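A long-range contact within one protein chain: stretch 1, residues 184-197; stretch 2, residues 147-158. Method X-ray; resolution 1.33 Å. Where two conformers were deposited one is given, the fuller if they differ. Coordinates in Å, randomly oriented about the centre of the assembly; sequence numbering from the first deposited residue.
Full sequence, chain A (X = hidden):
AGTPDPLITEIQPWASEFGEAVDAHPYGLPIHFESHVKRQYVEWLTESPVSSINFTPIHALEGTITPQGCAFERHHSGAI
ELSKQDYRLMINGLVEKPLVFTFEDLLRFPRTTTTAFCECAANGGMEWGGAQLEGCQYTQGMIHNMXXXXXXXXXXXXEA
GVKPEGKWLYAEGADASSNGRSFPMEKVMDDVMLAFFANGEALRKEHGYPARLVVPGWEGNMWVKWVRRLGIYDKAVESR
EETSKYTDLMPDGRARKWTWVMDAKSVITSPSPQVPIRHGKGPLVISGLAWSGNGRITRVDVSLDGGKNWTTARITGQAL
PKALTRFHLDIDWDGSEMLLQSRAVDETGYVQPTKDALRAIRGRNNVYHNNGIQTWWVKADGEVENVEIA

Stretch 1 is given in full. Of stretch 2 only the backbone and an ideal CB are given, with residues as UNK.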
# COMPACT_ATOMS: atom_id res chain seq x y z
N PRO A 184 -25.41 5.18 -15.52
CA PRO A 184 -26.11 6.45 -15.73
C PRO A 184 -25.13 7.61 -15.71
O PRO A 184 -24.20 7.63 -14.92
CB PRO A 184 -27.06 6.52 -14.54
CG PRO A 184 -26.41 5.75 -13.50
CD PRO A 184 -25.62 4.67 -14.15
N MET A 185 -25.39 8.62 -16.54
CA MET A 185 -24.46 9.74 -16.67
C MET A 185 -24.27 10.48 -15.34
O MET A 185 -23.20 10.98 -15.06
CB MET A 185 -24.92 10.71 -17.77
CG MET A 185 -23.87 11.67 -18.31
SD MET A 185 -22.34 10.89 -18.93
CE MET A 185 -22.96 9.66 -20.04
N GLU A 186 -25.28 10.51 -14.48
CA GLU A 186 -25.12 11.18 -13.19
C GLU A 186 -23.99 10.60 -12.34
O GLU A 186 -23.24 11.32 -11.70
CB GLU A 186 -26.43 11.15 -12.39
CG GLU A 186 -26.37 11.98 -11.12
CD GLU A 186 -27.65 11.95 -10.30
OE1 GLU A 186 -28.62 11.23 -10.66
OE2 GLU A 186 -27.70 12.66 -9.29
N LYS A 187 -23.85 9.29 -12.36
CA LYS A 187 -22.76 8.67 -11.61
C LYS A 187 -21.42 8.94 -12.26
O LYS A 187 -20.44 9.27 -11.59
CB LYS A 187 -22.99 7.16 -11.48
CG LYS A 187 -21.84 6.39 -10.79
CD LYS A 187 -21.63 6.83 -9.35
CE LYS A 187 -20.63 5.95 -8.61
NZ LYS A 187 -20.28 6.46 -7.26
N VAL A 188 -21.37 8.78 -13.57
CA VAL A 188 -20.16 9.06 -14.34
C VAL A 188 -19.59 10.43 -14.02
O VAL A 188 -18.39 10.58 -13.82
CB VAL A 188 -20.47 8.98 -15.88
CG1 VAL A 188 -19.31 9.49 -16.72
CG2 VAL A 188 -20.89 7.56 -16.30
N MET A 189 -20.47 11.42 -14.02
CA MET A 189 -20.08 12.80 -13.82
C MET A 189 -19.78 13.15 -12.38
O MET A 189 -19.23 14.23 -12.11
CB MET A 189 -21.17 13.72 -14.37
CG MET A 189 -21.32 13.64 -15.86
SD MET A 189 -19.82 14.03 -16.79
CE MET A 189 -19.70 15.80 -16.59
N ASP A 190 -20.13 12.27 -11.44
CA ASP A 190 -19.91 12.49 -10.01
C ASP A 190 -18.46 12.09 -9.66
O ASP A 190 -17.61 12.97 -9.55
CB ASP A 190 -20.97 11.72 -9.21
CG ASP A 190 -20.80 11.83 -7.70
OD1 ASP A 190 -19.86 12.50 -7.21
OD2 ASP A 190 -21.62 11.20 -7.01
N ASP A 191 -18.17 10.80 -9.51
CA ASP A 191 -16.90 10.37 -8.96
C ASP A 191 -16.27 9.16 -9.64
O ASP A 191 -15.38 8.53 -9.08
CB ASP A 191 -17.03 10.13 -7.45
CG ASP A 191 -18.01 9.04 -7.10
OD1 ASP A 191 -18.71 8.51 -8.00
OD2 ASP A 191 -18.10 8.71 -5.89
N VAL A 192 -16.71 8.82 -10.84
CA VAL A 192 -16.05 7.72 -11.57
C VAL A 192 -14.72 8.24 -12.13
O VAL A 192 -14.66 9.30 -12.73
CB VAL A 192 -16.91 7.10 -12.71
CG1 VAL A 192 -16.18 5.94 -13.39
CG2 VAL A 192 -18.24 6.62 -12.15
N MET A 193 -13.68 7.45 -11.92
CA MET A 193 -12.32 7.79 -12.32
C MET A 193 -11.77 6.72 -13.25
O MET A 193 -12.07 5.53 -13.10
CB MET A 193 -11.44 7.87 -11.05
CG MET A 193 -9.94 8.00 -11.25
SD MET A 193 -8.96 7.59 -9.81
CE MET A 193 -9.62 8.81 -8.68
N LEU A 194 -10.96 7.15 -14.22
CA LEU A 194 -10.04 6.27 -14.92
C LEU A 194 -8.72 6.30 -14.15
O LEU A 194 -7.99 7.30 -14.19
CB LEU A 194 -9.85 6.72 -16.38
CG LEU A 194 -8.99 5.82 -17.25
CD1 LEU A 194 -9.70 4.49 -17.52
CD2 LEU A 194 -8.60 6.53 -18.54
N ALA A 195 -8.44 5.21 -13.45
CA ALA A 195 -7.30 5.13 -12.55
C ALA A 195 -6.12 4.48 -13.23
O ALA A 195 -6.27 3.50 -13.94
CB ALA A 195 -7.66 4.33 -11.32
N PHE A 196 -4.94 5.05 -13.00
CA PHE A 196 -3.68 4.46 -13.48
C PHE A 196 -2.77 4.03 -12.36
O PHE A 196 -1.91 3.15 -12.57
CB PHE A 196 -2.84 5.44 -14.31
CG PHE A 196 -3.62 6.38 -15.14
CD1 PHE A 196 -4.52 5.89 -16.09
CD2 PHE A 196 -3.46 7.75 -15.00
CE1 PHE A 196 -5.26 6.76 -16.86
CE2 PHE A 196 -4.20 8.63 -15.78
CZ PHE A 196 -5.10 8.13 -16.71
N PHE A 197 -2.94 4.61 -11.18
CA PHE A 197 -2.09 4.26 -10.03
C PHE A 197 -2.96 3.73 -8.91
O PHE A 197 -4.06 4.21 -8.71
CB PHE A 197 -1.36 5.51 -9.52
CG PHE A 197 -0.45 6.14 -10.49
CD1 PHE A 197 0.88 5.75 -10.62
CD2 PHE A 197 -0.92 7.15 -11.29
CE1 PHE A 197 1.71 6.38 -11.55
CE2 PHE A 197 -0.09 7.76 -12.21
CZ PHE A 197 1.22 7.39 -12.32
N UNK A 147 -5.61 3.26 -2.56
CA UNK A 147 -5.54 4.68 -2.91
C UNK A 147 -5.31 4.80 -4.41
O UNK A 147 -4.25 4.40 -4.89
CB UNK A 147 -4.43 5.39 -2.13
N UNK A 148 -6.26 5.39 -5.13
CA UNK A 148 -6.19 5.50 -6.59
C UNK A 148 -5.85 6.89 -7.01
O UNK A 148 -6.34 7.86 -6.41
CB UNK A 148 -7.51 5.08 -7.24
N UNK A 149 -5.05 7.00 -8.06
CA UNK A 149 -4.86 8.27 -8.74
C UNK A 149 -5.14 8.06 -10.22
O UNK A 149 -4.73 7.07 -10.83
CB UNK A 149 -3.45 8.82 -8.51
N UNK A 150 -5.82 9.04 -10.81
CA UNK A 150 -6.16 9.00 -12.21
C UNK A 150 -6.86 10.26 -12.61
O UNK A 150 -6.59 11.32 -12.06
CB UNK A 150 -7.03 7.78 -12.53
N UNK A 151 -7.73 10.13 -13.61
CA UNK A 151 -8.40 11.27 -14.20
C UNK A 151 -9.90 11.03 -14.11
O UNK A 151 -10.38 9.94 -14.44
CB UNK A 151 -7.96 11.49 -15.65
N UNK A 152 -10.68 12.05 -13.69
CA UNK A 152 -12.13 11.88 -13.68
C UNK A 152 -12.69 11.67 -15.06
O UNK A 152 -12.26 12.32 -16.02
CB UNK A 152 -12.80 13.09 -13.04
N UNK A 153 -13.67 10.78 -15.19
CA UNK A 153 -14.30 10.61 -16.51
C UNK A 153 -14.87 11.91 -17.05
O UNK A 153 -14.89 12.12 -18.27
CB UNK A 153 -15.41 9.56 -16.43
N UNK A 154 -15.35 12.78 -16.16
CA UNK A 154 -15.93 14.04 -16.62
C UNK A 154 -14.97 14.84 -17.48
O UNK A 154 -15.38 15.45 -18.48
CB UNK A 154 -16.37 14.88 -15.42
N UNK A 155 -13.68 14.85 -17.14
CA UNK A 155 -12.75 15.65 -17.92
C UNK A 155 -12.44 15.01 -19.27
O UNK A 155 -12.27 15.71 -20.27
CB UNK A 155 -11.46 15.86 -17.13
N UNK A 156 -12.40 13.67 -19.33
CA UNK A 156 -12.20 12.99 -20.61
C UNK A 156 -13.39 13.20 -21.52
O UNK A 156 -13.24 13.47 -22.72
CB UNK A 156 -11.96 11.49 -20.40
N UNK A 157 -14.57 13.06 -20.94
CA UNK A 157 -15.81 13.18 -21.70
C UNK A 157 -15.98 14.60 -22.24
O UNK A 157 -16.48 14.79 -23.34
CB UNK A 157 -17.01 12.80 -20.83
N UNK A 158 -15.54 15.59 -21.47
CA UNK A 158 -15.54 16.99 -21.91
C UNK A 158 -14.73 17.22 -23.19
O UNK A 158 -15.09 18.09 -23.99
CB UNK A 158 -14.99 17.88 -20.79

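Position 147 lies in a strand that began earlier in the chain. Its ideal CB has nothing of stretch 1 within 5.5 Å, so this contact leaves the choice wide, polar or apolar. The deposited residue is Glu147, whose carboxylate is hydrogen-bonded elsewhere in the structure.

At position 148 CA-to-CB runs sideways, and the ideal CB lies 3.9 Å from Met193 SD and 4.2 Å from Ala195 CB. The small alanine leaves room beside it, so a medium or large apolar or aromatic side chain would suit. It is Tyr148, whose CD1 rests 3.8 Å from Ala195 CB while its CB keeps Met193 SD at 3.9 Å.

Position 149 is fixed by its backbone: its N donates to Phe197 O (3.0 Å), and its O accepts from both Phe196 N (3.0 Å) and Phe197 N (3.1 Å). One carbonyl serving two successive amides marks the beta bulge. The ideal CB, 4.0 Å from Phe197 CB, shares a sheet face with that residue; valine, isoleucine or threonine would fit the extended backbone. Val149 is found, CB to CB 4.1 Å from Phe197.

Position 150 allows least. An ideal CB would sit 2.0 Å from Leu194 O and 2.7 Å from Ala195 CA, both clashes, and phi/psi of -177/-150 suits a residue without CB. Glycine is the clear reading, and Gly150 is present. Its CA comes within 4.0 Å of Ala195 CA and makes a CA-H...O contact of 3.2 Å with Leu194 O.

Position 151 pairs squarely with Leu194: N to Leu194 O and O to Leu194 N are both 2.9 Å. Its ideal CB stands 4.5 Å from Phe196 CZ, inviting a beta-branched or other apolar side chain. Val151 answers, its CG2 3.8 Å from Phe196 CE2.

At position 152 CA-to-CB points away, and the backbone at 152 makes no hydrogen bond to stretch 1. Small residues or proline could serve at this N-cap, with phi of -64°. Pro152 takes it, and its O accepts from the amide of position 155.

Position 153 points toward stretch 1. Its N donates to Val192 O (3.0 Å, 174°), and its CB faces an apolar pocket of Val188, Val192 and Leu194. A branched aliphatic of leucine's reach suits. Leu153 puts CD1 3.5 Å from Val192 CG1 and CD2 4.0 Å from Leu194 CB.

Position 154 also points toward stretch 1, with Met189 CE only 3.6 Å from the ideal CB; a small residue, such as alanine or serine, is favoured. Ser154 places CB 3.7 Å from Met189 CE. Its N donates to a water that bridges to Val188 O, and its OG hydrogen-bonds a second water, which donates to Asp190 O.

Positions 155 and 158 make no contact, so much would do; they hold Val155 and Ala158.

Positions 156 and 157 point toward stretch 1 from farther back, where long aliphatics can reach. Leu156 brings CD1 3.9 Å from Leu194 CD2; Leu157 brings CD1 3.4 Å from Val188 CG1 and 4.3 Å from Met185 SD.

Stretch 2, residues 147-158: EYVGVPLSVLLA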
# COMPACT_ATOMS: atom_id res chain seq x y z
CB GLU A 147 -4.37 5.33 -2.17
CG GLU A 147 -4.14 6.80 -2.50
CD GLU A 147 -2.82 7.33 -1.95
OE1 GLU A 147 -1.75 6.90 -2.42
OE2 GLU A 147 -2.84 8.21 -1.07
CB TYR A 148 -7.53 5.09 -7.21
CG TYR A 148 -7.84 3.64 -7.04
CD1 TYR A 148 -7.25 2.70 -7.87
CD2 TYR A 148 -8.73 3.19 -6.06
CE1 TYR A 148 -7.52 1.35 -7.71
CE2 TYR A 148 -9.00 1.85 -5.90
CZ TYR A 148 -8.41 0.93 -6.74
OH TYR A 148 -8.68 -0.42 -6.58
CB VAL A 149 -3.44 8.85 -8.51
CG1 VAL A 149 -3.21 10.16 -9.29
CG2 VAL A 149 -3.21 9.05 -7.04
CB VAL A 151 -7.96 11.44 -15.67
CG1 VAL A 151 -8.76 12.52 -16.37
CG2 VAL A 151 -6.45 11.69 -15.78
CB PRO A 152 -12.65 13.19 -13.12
CG PRO A 152 -11.53 14.10 -13.03
CD PRO A 152 -10.26 13.39 -13.26
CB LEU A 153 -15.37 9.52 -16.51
CG LEU A 153 -14.89 8.09 -16.31
CD1 LEU A 153 -16.02 7.11 -16.65
CD2 LEU A 153 -13.60 7.77 -17.09
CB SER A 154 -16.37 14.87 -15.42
OG SER A 154 -15.29 15.20 -14.57
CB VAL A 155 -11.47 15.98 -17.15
CG1 VAL A 155 -10.64 16.99 -17.94
CG2 VAL A 155 -11.80 16.56 -15.76
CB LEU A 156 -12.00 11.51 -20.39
CG LEU A 156 -10.77 11.15 -19.55
CD1 LEU A 156 -10.75 9.62 -19.35
CD2 LEU A 156 -9.50 11.63 -20.19
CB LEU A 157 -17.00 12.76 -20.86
CG LEU A 157 -17.02 11.25 -20.60
CD1 LEU A 157 -18.05 10.90 -19.54
CD2 LEU A 157 -17.27 10.42 -21.85
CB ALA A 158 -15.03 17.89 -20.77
O HOH W 1 -16.12 11.92 -13.34
O HOH W 2 -15.99 14.07 -11.64
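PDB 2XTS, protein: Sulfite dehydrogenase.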